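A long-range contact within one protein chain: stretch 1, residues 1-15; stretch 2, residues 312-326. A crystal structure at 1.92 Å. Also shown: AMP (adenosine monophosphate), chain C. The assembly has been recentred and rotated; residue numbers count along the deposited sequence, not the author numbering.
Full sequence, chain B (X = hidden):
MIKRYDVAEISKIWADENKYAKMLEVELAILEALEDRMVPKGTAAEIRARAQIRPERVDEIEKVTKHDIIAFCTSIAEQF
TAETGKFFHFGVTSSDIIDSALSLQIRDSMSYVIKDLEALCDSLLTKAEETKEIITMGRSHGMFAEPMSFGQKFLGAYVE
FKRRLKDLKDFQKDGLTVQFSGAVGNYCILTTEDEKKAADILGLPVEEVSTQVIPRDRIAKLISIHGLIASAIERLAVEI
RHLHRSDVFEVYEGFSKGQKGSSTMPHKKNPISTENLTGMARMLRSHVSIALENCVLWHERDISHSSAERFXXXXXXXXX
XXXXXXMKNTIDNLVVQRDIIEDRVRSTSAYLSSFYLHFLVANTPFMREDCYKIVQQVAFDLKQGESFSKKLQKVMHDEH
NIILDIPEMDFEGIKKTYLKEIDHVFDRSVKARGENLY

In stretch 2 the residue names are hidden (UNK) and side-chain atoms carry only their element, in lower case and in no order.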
ATOM      1  N   MET B   1       1.726 -11.072  16.654  1.00 34.15           N
ATOM      2  CA  MET B   1       2.335 -12.392  16.525  1.00 35.24           C
ATOM      3  C   MET B   1       1.417 -13.433  17.127  1.00 35.05           C
ATOM      4  O   MET B   1       0.697 -13.161  18.099  1.00 36.46           O
ATOM      5  CB  MET B   1       3.709 -12.439  17.208  1.00 36.66           C
ATOM      6  CG  MET B   1       4.404 -13.814  17.174  1.00 37.08           C
ATOM      7  SD  MET B   1       4.627 -14.442  15.489  1.00 32.17           S
ATOM      8  CE  MET B   1       5.479 -13.030  14.752  1.00 23.52           C
ATOM      9  N   ILE B   2       1.424 -14.625  16.545  1.00 26.33           N
ATOM     10  CA  ILE B   2       0.641 -15.707  17.106  1.00 27.09           C
ATOM     11  C   ILE B   2       1.544 -16.900  17.384  1.00 26.02           C
ATOM     12  O   ILE B   2       2.622 -17.039  16.786  1.00 24.09           O
ATOM     13  CB  ILE B   2      -0.534 -16.110  16.197  1.00 33.25           C
ATOM     14  CG1 ILE B   2      -0.028 -16.567  14.834  1.00 30.05           C
ATOM     15  CG2 ILE B   2      -1.519 -14.946  16.026  1.00 35.69           C
ATOM     16  CD1 ILE B   2      -1.132 -17.160  13.979  1.00 29.95           C
ATOM     17  N   LYS B   3       1.092 -17.750  18.295  1.00 24.60           N
ATOM     18  CA  LYS B   3       1.862 -18.899  18.744  1.00 29.46           C
ATOM     19  C   LYS B   3       2.309 -19.804  17.585  1.00 32.34           C
ATOM     20  O   LYS B   3       3.440 -20.279  17.568  1.00 32.04           O
ATOM     21  CB  LYS B   3       1.054 -19.688  19.777  1.00 33.59           C
ATOM     22  CG  LYS B   3       1.795 -20.898  20.310  1.00 40.47           C
ATOM     23  CD  LYS B   3       1.070 -21.554  21.479  1.00 49.60           C
ATOM     24  CE  LYS B   3       1.774 -22.851  21.882  1.00 55.14           C
ATOM     25  NZ  LYS B   3       1.283 -23.396  23.174  1.00 59.27           N
ATOM     26  N   ARG B   4       1.428 -20.010  16.609  1.00 27.92           N
ATOM     27  CA  ARG B   4       1.711 -20.900  15.478  1.00 28.34           C
ATOM     28  C   ARG B   4       3.031 -20.585  14.757  1.00 24.24           C
ATOM     29  O   ARG B   4       3.724 -21.499  14.317  1.00 25.02           O
ATOM     30  CB  ARG B   4       0.538 -20.868  14.487  1.00 29.02           C
ATOM     31  CG  ARG B   4       0.665 -21.809  13.286  1.00 26.34           C
ATOM     32  CD  ARG B   4      -0.644 -21.831  12.477  1.00 24.42           C
ATOM     33  NE  ARG B   4      -0.629 -22.834  11.414  1.00 25.51           N
ATOM     34  CZ  ARG B   4      -0.962 -24.109  11.582  1.00 26.68           C
ATOM     35  NH1 ARG B   4      -1.342 -24.551  12.776  1.00 24.85           N
ATOM     36  NH2 ARG B   4      -0.913 -24.945  10.555  1.00 28.28           N
ATOM     37  N   TYR B   5       3.386 -19.302  14.655  1.00 24.51           N
ATOM     38  CA  TYR B   5       4.591 -18.897  13.928  1.00 26.82           C
ATOM     39  C   TYR B   5       5.642 -18.218  14.808  1.00 28.91           C
ATOM     40  O   TYR B   5       6.580 -17.611  14.303  1.00 29.00           O
ATOM     41  CB  TYR B   5       4.228 -17.944  12.782  1.00 22.40           C
ATOM     42  CG  TYR B   5       3.107 -18.448  11.897  1.00 23.50           C
ATOM     43  CD1 TYR B   5       3.213 -19.658  11.228  1.00 22.99           C
ATOM     44  CD2 TYR B   5       1.953 -17.700  11.722  1.00 23.95           C
ATOM     45  CE1 TYR B   5       2.182 -20.122  10.405  1.00 23.11           C
ATOM     46  CE2 TYR B   5       0.925 -18.143  10.903  1.00 26.29           C
ATOM     47  CZ  TYR B   5       1.044 -19.356  10.252  1.00 23.29           C
ATOM     48  OH  TYR B   5       0.012 -19.800   9.442  1.00 21.96           O
ATOM     49  N   ASP B   6       5.485 -18.321  16.119  1.00 26.92           N
ATOM     50  CA  ASP B   6       6.323 -17.570  17.046  1.00 32.60           C
ATOM     51  C   ASP B   6       7.708 -18.198  17.175  1.00 31.42           C
ATOM     52  O   ASP B   6       7.843 -19.329  17.619  1.00 30.66           O
ATOM     53  CB  ASP B   6       5.643 -17.509  18.425  1.00 38.07           C
ATOM     54  CG  ASP B   6       6.293 -16.507  19.362  1.00 44.52           C
ATOM     55  OD1 ASP B   6       7.503 -16.248  19.219  1.00 48.44           O
ATOM     56  OD2 ASP B   6       5.589 -15.974  20.250  1.00 46.83           O
ATOM     57  N   VAL B   7       8.737 -17.454  16.800  1.00 25.56           N
ATOM     58  CA  VAL B   7      10.109 -17.895  17.012  1.00 28.20           C
ATOM     59  C   VAL B   7      10.543 -17.335  18.354  1.00 28.41           C
ATOM     60  O   VAL B   7      10.652 -16.121  18.507  1.00 23.99           O
ATOM     61  CB  VAL B   7      11.042 -17.363  15.919  1.00 30.85           C
ATOM     62  CG1 VAL B   7      12.478 -17.827  16.174  1.00 30.64           C
ATOM     63  CG2 VAL B   7      10.554 -17.817  14.542  1.00 29.04           C
ATOM     64  N   ALA B   8      10.800 -18.223  19.309  1.00 29.49           N
ATOM     65  CA  ALA B   8      10.970 -17.844  20.711  1.00 32.33           C
ATOM     66  C   ALA B   8      11.988 -16.728  20.947  1.00 31.42           C
ATOM     67  O   ALA B   8      11.719 -15.789  21.697  1.00 29.78           O
ATOM     68  CB  ALA B   8      11.298 -19.078  21.561  1.00 33.08           C
ATOM     69  N   GLU B   9      13.153 -16.824  20.313  1.00 29.03           N
ATOM     70  CA  GLU B   9      14.222 -15.871  20.594  1.00 32.68           C
ATOM     71  C   GLU B   9      13.912 -14.492  20.028  1.00 27.50           C
ATOM     72  O   GLU B   9      14.426 -13.484  20.515  1.00 28.98           O
ATOM     73  CB  GLU B   9      15.568 -16.374  20.069  1.00 34.53           C
ATOM     74  CG  GLU B   9      15.612 -16.582  18.570  1.00 34.65           C
ATOM     75  CD  GLU B   9      15.489 -18.048  18.199  1.00 38.07           C
ATOM     76  OE1 GLU B   9      16.209 -18.486  17.273  1.00 38.96           O
ATOM     77  OE2 GLU B   9      14.670 -18.758  18.834  1.00 41.15           O
ATOM     78  N   ILE B  10      13.066 -14.430  19.000  1.00 20.89           N
ATOM     79  CA  ILE B  10      12.688 -13.123  18.465  1.00 19.11           C
ATOM     80  C   ILE B  10      11.599 -12.477  19.324  1.00 24.86           C
ATOM     81  O   ILE B  10      11.675 -11.297  19.649  1.00 20.92           O
ATOM     82  CB  ILE B  10      12.242 -13.214  16.998  1.00 24.68           C
ATOM     83  CG1 ILE B  10      13.318 -13.917  16.165  1.00 31.19           C
ATOM     84  CG2 ILE B  10      11.937 -11.824  16.435  1.00 23.51           C
ATOM     85  CD1 ILE B  10      14.697 -13.259  16.249  1.00 32.95           C
ATOM     86  N   SER B  11      10.586 -13.239  19.718  1.00 23.45           N
ATOM     87  CA  SER B  11       9.537 -12.627  20.524  1.00 25.64           C
ATOM     88  C   SER B  11      10.079 -12.217  21.901  1.00 29.22           C
ATOM     89  O   SER B  11       9.590 -11.263  22.500  1.00 27.85           O
ATOM     90  CB  SER B  11       8.315 -13.538  20.634  1.00 28.17           C
ATOM     91  OG  SER B  11       8.665 -14.775  21.188  1.00 33.80           O
ATOM     92  N   LYS B  12      11.100 -12.927  22.371  1.00 22.23           N
ATOM     93  CA  LYS B  12      11.730 -12.616  23.649  1.00 23.93           C
ATOM     94  C   LYS B  12      12.355 -11.226  23.616  1.00 24.59           C
ATOM     95  O   LYS B  12      12.286 -10.480  24.591  1.00 25.04           O
ATOM     96  CB  LYS B  12      12.792 -13.660  23.994  1.00 29.64           C
ATOM     97  CG  LYS B  12      13.442 -13.456  25.352  1.00 37.50           C
ATOM     98  CD  LYS B  12      14.360 -14.615  25.706  1.00 44.31           C
ATOM     99  CE  LYS B  12      15.005 -14.413  27.068  1.00 54.24           C
ATOM    100  NZ  LYS B  12      16.127 -13.438  27.010  1.00 58.83           N
ATOM    101  N   ILE B  13      12.938 -10.870  22.478  1.00 23.05           N
ATOM    102  CA  ILE B  13      13.562  -9.562  22.327  1.00 22.88           C
ATOM    103  C   ILE B  13      12.525  -8.456  22.489  1.00 27.62           C
ATOM    104  O   ILE B  13      12.798  -7.419  23.091  1.00 25.94           O
ATOM    105  CB  ILE B  13      14.243  -9.419  20.953  1.00 22.25           C
ATOM    106  CG1 ILE B  13      15.497 -10.292  20.884  1.00 24.52           C
ATOM    107  CG2 ILE B  13      14.585  -7.965  20.674  1.00 21.72           C
ATOM    108  CD1 ILE B  13      15.975 -10.566  19.475  1.00 20.92           C
ATOM    109  N   TRP B  14      11.337  -8.682  21.938  1.00 24.06           N
ATOM    110  CA  TRP B  14      10.268  -7.699  21.981  1.00 23.63           C
ATOM    111  C   TRP B  14       9.336  -7.836  23.159  1.00 26.64           C
ATOM    112  O   TRP B  14       8.395  -7.029  23.320  1.00 27.61           O
ATOM    113  CB  TRP B  14       9.501  -7.704  20.664  1.00 20.96           C
ATOM    114  CG  TRP B  14      10.395  -7.382  19.494  1.00 22.01           C
ATOM    115  CD1 TRP B  14      11.061  -8.276  18.661  1.00 18.71           C
ATOM    116  CD2 TRP B  14      10.780  -6.050  19.004  1.00 20.00           C
ATOM    117  NE1 TRP B  14      11.796  -7.609  17.714  1.00 17.91           N
ATOM    118  CE2 TRP B  14      11.671  -6.274  17.864  1.00 18.37           C
ATOM    119  CE3 TRP B  14      10.480  -4.750  19.379  1.00 23.36           C
ATOM    120  CZ2 TRP B  14      12.222  -5.227  17.149  1.00 19.52           C
ATOM    121  CZ3 TRP B  14      11.044  -3.702  18.647  1.00 23.76           C
ATOM    122  CH2 TRP B  14      11.894  -3.938  17.561  1.00 24.53           C
ATOM    123  N   ALA B  15       9.573  -8.842  23.995  1.00 23.39           N
ATOM    124  CA  ALA B  15       8.773  -9.054  25.200  1.00 28.43           C
ATOM    125  C   ALA B  15       9.027  -7.946  26.220  1.00 31.37           C
ATOM    126  O   ALA B  15      10.110  -7.362  26.245  1.00 25.67           O
ATOM    127  CB  ALA B  15       9.073 -10.416  25.805  1.00 33.51           C
ATOM    128  N   UNK B 312       3.582  -3.723  14.611  1.00 19.74           N
ATOM    129  CA  UNK B 312       4.218  -4.208  13.384  1.00 23.03           C
ATOM    130  C   UNK B 312       5.703  -4.559  13.498  1.00 20.28           C
ATOM    131  O   UNK B 312       6.182  -5.405  12.751  1.00 20.11           O
ATOM    132  c   UNK B 312       5.009  -2.240  11.926  1.00 19.27           C
ATOM    133  o   UNK B 312       7.935   0.618  11.162  1.00 22.20           O
ATOM    134  c   UNK B 312       5.887  -0.002  12.207  1.00 20.08           C
ATOM    135  c   UNK B 312       6.963  -0.324  11.415  1.00 20.19           C
ATOM    136  c   UNK B 312       4.912  -0.961  12.457  1.00 20.42           C
ATOM    137  c   UNK B 312       3.940  -3.274  12.193  1.00 18.53           C
ATOM    138  c   UNK B 312       7.076  -1.582  10.862  1.00 23.87           C
ATOM    139  c   UNK B 312       6.102  -2.534  11.120  1.00 20.00           C
ATOM    140  N   UNK B 313       6.441  -3.915  14.398  1.00 16.92           N
ATOM    141  CA  UNK B 313       7.871  -4.225  14.500  1.00 18.96           C
ATOM    142  C   UNK B 313       8.150  -5.644  15.018  1.00 16.92           C
ATOM    143  O   UNK B 313       8.927  -6.371  14.402  1.00 18.81           O
ATOM    144  c   UNK B 313       9.664  -0.894  15.541  1.00 21.91           C
ATOM    145  c   UNK B 313       8.636  -3.180  15.321  1.00 20.86           C
ATOM    146  c   UNK B 313       9.662  -2.062  13.313  1.00 22.68           C
ATOM    147  c   UNK B 313       8.898  -1.849  14.614  1.00 22.14           C
ATOM    148  N   UNK B 314       7.524  -6.055  16.141  1.00 16.86           N
ATOM    149  CA  UNK B 314       7.768  -7.449  16.532  1.00 18.86           C
ATOM    150  C   UNK B 314       7.235  -8.435  15.492  1.00 22.95           C
ATOM    151  O   UNK B 314       7.807  -9.525  15.325  1.00 19.76           O
ATOM    152  c   UNK B 314       6.756  -5.327  17.172  1.00 19.26           C
ATOM    153  c   UNK B 314       6.941  -6.187  18.404  1.00 19.68           C
ATOM    154  c   UNK B 314       6.984  -7.584  17.845  1.00 19.01           C
ATOM    155  N   UNK B 315       6.153  -8.079  14.804  1.00 18.32           N
ATOM    156  CA  UNK B 315       5.620  -8.984  13.786  1.00 20.22           C
ATOM    157  C   UNK B 315       6.533  -9.033  12.576  1.00 18.58           C
ATOM    158  O   UNK B 315       6.728 -10.083  11.988  1.00 20.02           O
ATOM    159  c   UNK B 315       3.163  -8.864  14.362  1.00 30.67           C
ATOM    160  c   UNK B 315       4.226  -8.571  13.328  1.00 19.47           C
ATOM    161  o   UNK B 315       3.468  -9.551  15.359  1.00 31.07           O
ATOM    162  o   UNK B 315       2.015  -8.411  14.170  1.00 32.44           O
ATOM    163  N   UNK B 316       7.068  -7.885  12.189  1.00 18.90           N
ATOM    164  CA  UNK B 316       7.953  -7.835  11.034  1.00 17.40           C
ATOM    165  C   UNK B 316       9.192  -8.703  11.252  1.00 20.47           C
ATOM    166  O   UNK B 316       9.519  -9.558  10.430  1.00 19.64           O
ATOM    167  c   UNK B 316       9.129  -6.253   9.453  1.00 18.91           C
ATOM    168  c   UNK B 316       8.341  -6.386  10.733  1.00 16.05           C
ATOM    169  n   UNK B 316       8.429  -5.962   8.358  1.00 15.63           N
ATOM    170  o   UNK B 316      10.359  -6.410   9.445  1.00 19.85           O
ATOM    171  N   UNK B 317       9.878  -8.506  12.372  1.00 18.37           N
ATOM    172  CA  UNK B 317      11.043  -9.334  12.653  1.00 18.09           C
ATOM    173  C   UNK B 317      10.672 -10.797  12.881  1.00 18.91           C
ATOM    174  O   UNK B 317      11.374 -11.712  12.421  1.00 19.92           O
ATOM    175  c   UNK B 317      12.126  -6.274  13.959  1.00 21.15           C
ATOM    176  c   UNK B 317      12.569  -7.500  13.491  1.00 19.56           C
ATOM    177  c   UNK B 317      13.932  -5.157  12.833  1.00 24.82           C
ATOM    178  c   UNK B 317      11.835  -8.762  13.833  1.00 19.19           C
ATOM    179  c   UNK B 317      14.387  -6.371  12.361  1.00 21.94           C
ATOM    180  c   UNK B 317      13.702  -7.542  12.691  1.00 20.99           C
ATOM    181  c   UNK B 317      12.803  -5.102  13.634  1.00 24.59           C
ATOM    182  N   UNK B 318       9.567 -11.035  13.581  1.00 17.53           N
ATOM    183  CA  UNK B 318       9.147 -12.405  13.838  1.00 18.69           C
ATOM    184  C   UNK B 318       8.817 -13.150  12.548  1.00 22.34           C
ATOM    185  O   UNK B 318       9.226 -14.292  12.350  1.00 20.92           O
ATOM    186  N   UNK B 319       8.070 -12.506  11.667  1.00 20.09           N
ATOM    187  CA  UNK B 319       7.713 -13.131  10.404  1.00 21.36           C
ATOM    188  C   UNK B 319       8.947 -13.297   9.515  1.00 20.76           C
ATOM    189  O   UNK B 319       9.100 -14.318   8.854  1.00 19.05           O
ATOM    190  c   UNK B 319       4.294 -11.328   9.898  1.00 19.87           C
ATOM    191  c   UNK B 319       5.314 -12.378  10.400  1.00 19.74           C
ATOM    192  c   UNK B 319       6.498 -12.783   8.228  1.00 16.20           C
ATOM    193  c   UNK B 319       6.657 -12.298   9.663  1.00 18.06           C
ATOM    194  N   UNK B 320       9.822 -12.299   9.497  1.00 18.38           N
ATOM    195  CA  UNK B 320      11.002 -12.362   8.629  1.00 19.30           C
ATOM    196  C   UNK B 320      11.891 -13.540   9.017  1.00 16.25           C
ATOM    197  O   UNK B 320      12.323 -14.317   8.162  1.00 19.66           O
ATOM    198  c   UNK B 320      12.161  -9.613   5.700  1.00 14.56           C
ATOM    199  c   UNK B 320      11.806 -11.056   8.690  1.00 20.17           C
ATOM    200  c   UNK B 320      13.088 -11.090   7.851  1.00 20.54           C
ATOM    201  s   UNK B 320      12.740 -11.258   6.089  1.00 21.06           S
ATOM    202  N   UNK B 321      12.176 -13.674  10.303  1.00 17.52           N
ATOM    203  CA  UNK B 321      13.009 -14.782  10.759  1.00 19.20           C
ATOM    204  C   UNK B 321      12.317 -16.127  10.500  1.00 22.96           C
ATOM    205  O   UNK B 321      12.934 -17.069   9.984  1.00 18.16           O
ATOM    206  c   UNK B 321      14.314 -13.420  12.410  1.00 17.26           C
ATOM    207  c   UNK B 321      13.390 -14.629  12.236  1.00 17.44           C
ATOM    208  c   UNK B 321      14.077 -15.893  12.745  1.00 18.42           C
ATOM    209  N   UNK B 322      11.035 -16.215  10.840  1.00 17.86           N
ATOM    210  CA  UNK B 322      10.259 -17.435  10.561  1.00 20.16           C
ATOM    211  C   UNK B 322      10.318 -17.803   9.081  1.00 18.86           C
ATOM    212  O   UNK B 322      10.544 -18.963   8.731  1.00 22.30           O
ATOM    213  c   UNK B 322       7.781 -19.507  11.553  1.00 24.00           C
ATOM    214  c   UNK B 322       7.925 -18.471  10.652  1.00 20.14           C
ATOM    215  c   UNK B 322       8.791 -17.264  10.986  1.00 18.55           C
ATOM    216  c   UNK B 322       7.002 -20.617  11.261  1.00 26.76           C
ATOM    217  o   UNK B 322       5.577 -21.803   9.774  1.00 24.57           O
ATOM    218  c   UNK B 322       7.250 -18.563   9.433  1.00 25.68           C
ATOM    219  c   UNK B 322       6.467 -19.678   9.127  1.00 22.74           C
ATOM    220  c   UNK B 322       6.347 -20.690  10.051  1.00 24.17           C
ATOM    221  N   UNK B 323      10.129 -16.819   8.217  1.00 19.05           N
ATOM    222  CA  UNK B 323      10.025 -17.101   6.790  1.00 21.41           C
ATOM    223  C   UNK B 323      11.369 -17.504   6.205  1.00 22.43           C
ATOM    224  O   UNK B 323      11.431 -18.405   5.379  1.00 19.61           O
ATOM    225  c   UNK B 323       9.436 -15.896   6.026  1.00 18.54           C
ATOM    226  N   UNK B 324      12.444 -16.835   6.616  1.00 18.86           N
ATOM    227  CA  UNK B 324      13.771 -17.161   6.081  1.00 19.99           C
ATOM    228  C   UNK B 324      14.209 -18.562   6.492  1.00 20.62           C
ATOM    229  O   UNK B 324      14.858 -19.266   5.716  1.00 21.73           O
ATOM    230  c   UNK B 324      14.636 -14.722   6.009  1.00 18.11           C
ATOM    231  c   UNK B 324      15.579 -13.790   6.726  1.00 19.03           C
ATOM    232  c   UNK B 324      14.817 -16.146   6.540  1.00 16.43           C
ATOM    233  c   UNK B 324      14.908 -14.692   4.502  1.00 17.54           C
ATOM    234  N   UNK B 325      13.887 -18.961   7.721  1.00 19.99           N
ATOM    235  CA  UNK B 325      14.242 -20.302   8.195  1.00 19.52           C
ATOM    236  C   UNK B 325      13.415 -21.358   7.504  1.00 20.68           C
ATOM    237  O   UNK B 325      13.926 -22.422   7.129  1.00 20.31           O
ATOM    238  n   UNK B 325      16.698 -17.897  14.609  1.00 29.38           N
ATOM    239  n   UNK B 325      15.121 -19.553  14.806  1.00 26.13           N
ATOM    240  c   UNK B 325      15.872 -18.767  14.047  1.00 26.48           C
ATOM    241  c   UNK B 325      14.970 -19.486  10.506  1.00 21.07           C
ATOM    242  c   UNK B 325      14.063 -20.414   9.714  1.00 21.92           C
ATOM    243  n   UNK B 325      15.794 -18.842  12.722  1.00 24.90           N
ATOM    244  c   UNK B 325      14.916 -19.763  11.996  1.00 22.97           C
ATOM    245  N   UNK B 326      12.125 -21.092   7.343  1.00 20.30           N
ATOM    246  CA  UNK B 326      11.257 -22.106   6.731  1.00 24.61           C
ATOM    247  C   UNK B 326      11.579 -22.264   5.243  1.00 22.56           C
ATOM    248  O   UNK B 326      11.612 -23.387   4.720  1.00 23.01           O
ATOM    249  c   UNK B 326       7.395 -22.627   6.687  1.00 25.93           C
ATOM    250  n   UNK B 326       4.713 -25.037   5.965  1.00 28.47           N
ATOM    251  c   UNK B 326       5.357 -24.013   6.521  1.00 27.15           C
ATOM    252  n   UNK B 326       6.590 -23.719   6.134  1.00 22.58           N
ATOM    253  c   UNK B 326       8.846 -22.755   6.233  1.00 25.37           C
ATOM    254  n   UNK B 326       4.772 -23.289   7.467  1.00 21.36           N
ATOM    255  c   UNK B 326       9.776 -21.767   6.923  1.00 22.64           C
TER
HETATM  256  P   AMP C 501      -0.808 -22.342   7.546  1.00 25.61           P
HETATM  257  O1P AMP C 501       0.150 -22.159   8.695  1.00 22.52           O
HETATM  258  O2P AMP C 501      -0.191 -22.136   6.189  1.00 24.89           O
HETATM  259  O3P AMP C 501      -2.130 -21.648   7.739  1.00 25.25           O
HETATM  260  O5' AMP C 501      -1.167 -23.907   7.584  1.00 27.62           O
HETATM  261  C5' AMP C 501      -2.171 -24.449   6.729  1.00 27.18           C
HETATM  262  C4' AMP C 501      -2.590 -25.815   7.257  1.00 27.79           C
HETATM  263  O4' AMP C 501      -3.644 -26.358   6.458  1.00 29.45           O
HETATM  264  C3' AMP C 501      -1.434 -26.797   7.197  1.00 28.34           C
HETATM  265  O3' AMP C 501      -1.382 -27.523   8.426  1.00 27.21           O
HETATM  266  C2' AMP C 501      -1.786 -27.740   6.068  1.00 25.90           C
HETATM  267  O2' AMP C 501      -1.329 -29.062   6.343  1.00 25.65           O
HETATM  268  C1' AMP C 501      -3.301 -27.681   6.036  1.00 28.55           C
HETATM  269  N9  AMP C 501      -3.830 -27.961   4.680  1.00 25.96           N
HETATM  270  C8  AMP C 501      -3.147 -28.495   3.653  1.00 26.42           C
HETATM  271  N7  AMP C 501      -3.938 -28.620   2.557  1.00 28.58           N
HETATM  272  C5  AMP C 501      -5.157 -28.158   2.885  1.00 26.30           C
HETATM  273  C6  AMP C 501      -6.459 -27.999   2.200  1.00 26.43           C
HETATM  274  N6  AMP C 501      -6.619 -28.371   0.909  1.00 30.09           N
HETATM  275  N1  AMP C 501      -7.482 -27.472   2.908  1.00 24.80           N
HETATM  276  C2  AMP C 501      -7.337 -27.100   4.192  1.00 27.76           C
HETATM  277  N3  AMP C 501      -6.185 -27.215   4.875  1.00 23.50           N
HETATM  278  C4  AMP C 501      -5.080 -27.727   4.287  1.00 23.93           C
HETATM  279  O   HOH W   1       4.683 -23.066  11.858  1.00 36.36           O
HETATM  280  O   HOH W   2       8.056 -15.388  14.682  1.00 32.65           O

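Position 312 carries one carbon and then a six-carbon ring bearing an oxygen, and it reaches nothing on stretch 1: Tyr312. Position 313 has four carbons forked at the second; its CB lies over one face of the Trp14 ring, 4.0 Å from Trp14 CH2. This is Leu313.

At 314 three carbons close a ring onto the backbone N, and that ring packs on Trp14, which makes it Pro314, with Pro314 CG 3.7 Å from Trp14 CB. Its CA sits over the indole's five-membered ring in a CH-pi contact, and its N, lacking a hydrogen, leaves the helix kinked here. Position 315 has two carbons, the second carrying two oxygens; one oxygen bonds to Met1 N. The pattern fits Asp315, and Met1 N to Asp315 OD1, 2.7 Å, is both hydrogen bond and salt bridge; the CB points away while the carboxylate returns to the chain's first residue.

Position 316, two carbons ending in one oxygen and one nitrogen, makes no contact across and is Asn316. A bare six-carbon ring on one carbon at 317 lies near parallel to the Trp14 six-membered ring but slid from it: Phe317. Position 318 has no side-chain atoms, hence Gly318. An ideal CB would stand 2.5 Å from Met1 CE, a clash, so the bare backbone makes room for that methyl.

At 319, four carbons fork at the first, with one arm two carbons long: Ile319, with CG1 4.4 Å from Met1 CE. The unbranched chain of two carbons, sulfur and carbon at 320 is Met320, out of reach. Position 321 has one carbon carrying two more, packed on Val7 and Ile10: Val321, whose CG2 lies 3.9 Å from Ile10 CD1 and CG1 4.2 Å from Val7 CG1.

Position 322 repeats the ring with an oxygen, and the edge of the Tyr5 ring meets its face; it is Tyr322. A single carbon at 323 gives Ala323, and four carbons forked at the second at 324 give Leu324; both lie out of reach of stretch 1. Position 325 has three carbons, a nitrogen, then a carbon with two nitrogens that meet the Glu9 carboxylate: Arg325, whose NH2 reaches Glu9 OE1 at 2.8 Å in a salt bridge. The same pattern at 326 is Arg326, whose NH1 hydrogen-bonds Tyr322 OH at 2.9 Å.

The contact joins two nearly antiparallel helices, whose axes come within 9.3 Å, and adds the segment before the short helix, through Met1, Tyr5 and Val7. Ile10 packs beside Gly318, Trp14 covers the proline turn, and salt bridges join the N-terminus and Glu9 to the long helix. One water links Tyr5 O, Val7 N and Gly318 O, serving backbone groups where the short helix begins.

Stretch 2, residues 312-326: YLPDNFGIMVYALRR
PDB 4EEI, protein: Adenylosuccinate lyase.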